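Local coordinates for ACYL carrier protein ACPA (Mycobacterium tuberculosis, PDB 2CGQ) that probably serves as an acyl carrier protein, holding growing or activated acyl chains as thioesters on a phosphopantetheine arm and presenting them to partner enzymes, at residues E29-T34 and D71-A76. Numbering follows the deposited sequence.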
ATOM      1  N   GLU A  29      -5.071  -9.173  -2.934  1.00 33.91           N
ATOM      2  CA  GLU A  29      -5.757  -8.713  -4.150  1.00 34.01           C
ATOM      3  C   GLU A  29      -6.414  -7.360  -3.949  1.00 32.84           C
ATOM      4  O   GLU A  29      -6.385  -6.507  -4.835  1.00 31.44           O
ATOM      5  CB  GLU A  29      -6.810  -9.723  -4.617  1.00 35.32           C
ATOM      6  CG  GLU A  29      -6.197 -10.894  -5.350  1.00 37.14           C
ATOM      7  CD  GLU A  29      -7.251 -11.925  -5.733  1.00 38.46           C
ATOM      8  OE1 GLU A  29      -7.210 -13.056  -5.176  1.00 43.40           O
ATOM      9  OE2 GLU A  29      -8.161 -11.559  -6.525  1.00 42.90           O
ATOM     10  N   ALA A  30      -7.037  -7.180  -2.790  1.00 31.05           N
ATOM     11  CA  ALA A  30      -7.634  -5.901  -2.433  1.00 30.61           C
ATOM     12  C   ALA A  30      -6.600  -4.808  -2.292  1.00 29.35           C
ATOM     13  O   ALA A  30      -6.810  -3.670  -2.727  1.00 28.44           O
ATOM     14  CB  ALA A  30      -8.408  -6.034  -1.163  1.00 30.07           C
ATOM     15  N   ILE A  31      -5.450  -5.129  -1.692  1.00 28.82           N
ATOM     16  CA  ILE A  31      -4.419  -4.099  -1.549  1.00 28.91           C
ATOM     17  C   ILE A  31      -3.906  -3.716  -2.928  1.00 28.81           C
ATOM     18  O   ILE A  31      -3.685  -2.529  -3.203  1.00 30.20           O
ATOM     19  CB  ILE A  31      -3.296  -4.550  -0.593  1.00 27.74           C
ATOM     20  CG1 ILE A  31      -3.868  -4.659   0.836  1.00 28.72           C
ATOM     21  CG2 ILE A  31      -2.117  -3.620  -0.685  1.00 28.14           C
ATOM     22  CD1 ILE A  31      -2.927  -5.405   1.811  1.00 28.15           C
ATOM     23  N   ASN A  32      -3.721  -4.713  -3.805  1.00 30.61           N
ATOM     24  CA  ASN A  32      -3.275  -4.458  -5.181  1.00 29.06           C
ATOM     25  C   ASN A  32      -4.245  -3.576  -5.911  1.00 29.74           C
ATOM     26  O   ASN A  32      -3.836  -2.631  -6.593  1.00 29.75           O
ATOM     27  CB  ASN A  32      -3.093  -5.753  -5.971  1.00 30.01           C
ATOM     28  CG  ASN A  32      -2.002  -6.620  -5.431  1.00 28.26           C
ATOM     29  OD1 ASN A  32      -1.133  -6.175  -4.638  1.00 27.51           O
ATOM     30  ND2 ASN A  32      -1.999  -7.876  -5.879  1.00 27.15           N
ATOM     31  N   ALA A  33      -5.536  -3.866  -5.774  1.00 29.26           N
ATOM     32  CA  ALA A  33      -6.583  -3.039  -6.422  1.00 28.39           C
ATOM     33  C   ALA A  33      -6.501  -1.578  -5.945  1.00 28.66           C
ATOM     34  O   ALA A  33      -6.637  -0.676  -6.771  1.00 27.83           O
ATOM     35  CB  ALA A  33      -7.948  -3.606  -6.138  1.00 28.04           C
ATOM     36  N   THR A  34      -6.278  -1.361  -4.644  1.00 28.08           N
ATOM     37  CA  THR A  34      -6.180   0.004  -4.087  1.00 27.82           C
ATOM     38  C   THR A  34      -4.943   0.699  -4.657  1.00 26.36           C
ATOM     39  O   THR A  34      -4.972   1.885  -5.065  1.00 25.24           O
ATOM     40  CB  THR A  34      -6.165  -0.079  -2.542  1.00 28.23           C
ATOM     41  OG1 THR A  34      -7.475  -0.591  -2.126  1.00 30.92           O
ATOM     42  CG2 THR A  34      -5.871   1.292  -1.894  1.00 27.47           C
ATOM     43  N   ASP A  71      -9.065   3.379   5.914  1.00 25.72           N
ATOM     44  CA  ASP A  71     -10.503   3.448   5.737  1.00 26.91           C
ATOM     45  C   ASP A  71     -11.097   2.140   5.190  1.00 27.99           C
ATOM     46  O   ASP A  71     -12.215   1.767   5.555  1.00 28.23           O
ATOM     47  CB  ASP A  71     -10.862   4.599   4.784  1.00 28.26           C
ATOM     48  CG  ASP A  71     -10.804   5.980   5.465  1.00 28.84           C
ATOM     49  OD1 ASP A  71     -11.048   6.033   6.696  1.00 25.89           O
ATOM     50  OD2 ASP A  71     -10.560   6.997   4.761  1.00 28.20           O
ATOM     51  N   GLU A  72     -10.399   1.520   4.242  1.00 28.06           N
ATOM     52  CA  GLU A  72     -10.892   0.301   3.568  1.00 28.86           C
ATOM     53  C   GLU A  72     -10.999  -0.852   4.524  1.00 28.67           C
ATOM     54  O   GLU A  72     -11.954  -1.622   4.495  1.00 28.03           O
ATOM     55  CB  GLU A  72      -9.980  -0.085   2.407  1.00 28.40           C
ATOM     56  CG  GLU A  72     -10.439  -1.331   1.655  1.00 29.87           C
ATOM     57  CD  GLU A  72      -9.626  -1.592   0.395  1.00 32.30           C
ATOM     58  OE1 GLU A  72     -10.046  -2.482  -0.395  1.00 36.14           O
ATOM     59  OE2 GLU A  72      -8.565  -0.915   0.220  1.00 37.51           O
ATOM     60  N   PHE A  73     -10.001  -0.991   5.365  1.00 27.98           N
ATOM     61  CA  PHE A  73      -9.895  -2.139   6.257  1.00 28.55           C
ATOM     62  C   PHE A  73     -10.308  -1.813   7.676  1.00 28.08           C
ATOM     63  O   PHE A  73     -10.384  -2.734   8.489  1.00 27.78           O
ATOM     64  CB  PHE A  73      -8.497  -2.738   6.223  1.00 29.27           C
ATOM     65  CG  PHE A  73      -8.195  -3.472   4.961  1.00 29.81           C
ATOM     66  CD1 PHE A  73      -8.607  -4.789   4.789  1.00 31.49           C
ATOM     67  CD2 PHE A  73      -7.490  -2.865   3.961  1.00 27.13           C
ATOM     68  CE1 PHE A  73      -8.283  -5.499   3.585  1.00 33.61           C
ATOM     69  CE2 PHE A  73      -7.204  -3.494   2.761  1.00 29.66           C
ATOM     70  CZ  PHE A  73      -7.605  -4.830   2.548  1.00 31.61           C
ATOM     71  N   ASP A  74     -10.664  -0.559   7.949  1.00 27.60           N
ATOM     72  CA  ASP A  74     -10.964  -0.082   9.308  1.00 28.39           C
ATOM     73  C   ASP A  74      -9.823  -0.439  10.260  1.00 28.55           C
ATOM     74  O   ASP A  74     -10.018  -1.050  11.353  1.00 28.21           O
ATOM     75  CB  ASP A  74     -12.327  -0.565   9.849  1.00 30.70           C
ATOM     76  CG  ASP A  74     -12.872   0.362  11.006  1.00 33.74           C
ATOM     77  OD1 ASP A  74     -13.797  -0.101  11.751  1.00 43.67           O
ATOM     78  OD2 ASP A  74     -12.349   1.544  11.145  1.00 41.09           O
ATOM     79  N   ILE A  75      -8.628  -0.035   9.848  1.00 27.03           N
ATOM     80  CA  ILE A  75      -7.433  -0.235  10.644  1.00 27.47           C
ATOM     81  C   ILE A  75      -6.744   1.109  10.854  1.00 26.98           C
ATOM     82  O   ILE A  75      -7.190   2.154  10.366  1.00 24.80           O
ATOM     83  CB  ILE A  75      -6.487  -1.276   9.985  1.00 28.05           C
ATOM     84  CG1 ILE A  75      -5.943  -0.778   8.666  1.00 28.21           C
ATOM     85  CG2 ILE A  75      -7.236  -2.631   9.767  1.00 29.53           C
ATOM     86  CD1 ILE A  75      -4.967  -1.667   8.026  1.00 28.66           C
ATOM     87  N   ALA A  76      -5.656   1.055  11.613  1.00 25.96           N
ATOM     88  CA  ALA A  76      -4.777   2.201  11.848  1.00 26.65           C
ATOM     89  C   ALA A  76      -3.358   1.754  11.683  1.00 26.92           C
ATOM     90  O   ALA A  76      -2.977   0.688  12.157  1.00 25.88           O
ATOM     91  CB  ALA A  76      -5.022   2.766  13.246  1.00 26.82           C
TER
HETATM   92  O   HOH W   1      -9.515  -2.911  -2.858  1.00 29.84           O
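Thr-34 and Glu-72 make the one direct hydrogen bond between residues 29-34 and 71-76: OG1 of Thr-34 donates to OE2 of Glu-72 over 2.6 Å. The hydroxyl meets OE2 on its syn side, 18° out of the carboxylate plane. Glu-72 spans the gap because CG lies anti to its backbone N (chi1 -179°) and the chain beyond stays extended; the backbones remain well apart, the nearest CA atoms, those of Thr-34 and Glu-72, being 9.0 Å from each other. The second carboxylate oxygen is also engaged. Water 1 donates to OE1 of Glu-72 at 2.6 Å and to the carbonyl O of Ala-30 at 2.8 Å, an oxygen that already accepts the helical bond from the backbone N of Thr-34. Both carboxylate oxygens are thus tied to one turn of helix 27-39, which should restrict rotation of the group.

The apolar part of the contact lies beside this polar bridge, around the outer end of the Phe-73 ring, and is the more enclosed, with Ile-31 buried and Phe-73 partly exposed. CZ of Phe-73 rests 4.0 Å from CB of Ala-30, and CE2 of Phe-73 is 4.0 Å from CG1 of Ile-31, whose side chain crosses that of Phe-73 at about a right angle. Both aliphatic groups approach the ring obliquely. By contrast, Glu-72 is exposed and its OE1 is linked to the carbonyl of Ala-30 through water 1, although the hydroxyl it grips through OE2 belongs to the buried Thr-34.

The contact buries a modest 178 Å² and belongs to the helical bundle of the carrier-protein fold. Thr-34 also packs on Glu-68 and Leu-69, further back along helix 59-73, while helix 88-96 brings Val-95 against both Ile-31 and Phe-73, joining three helices at this point.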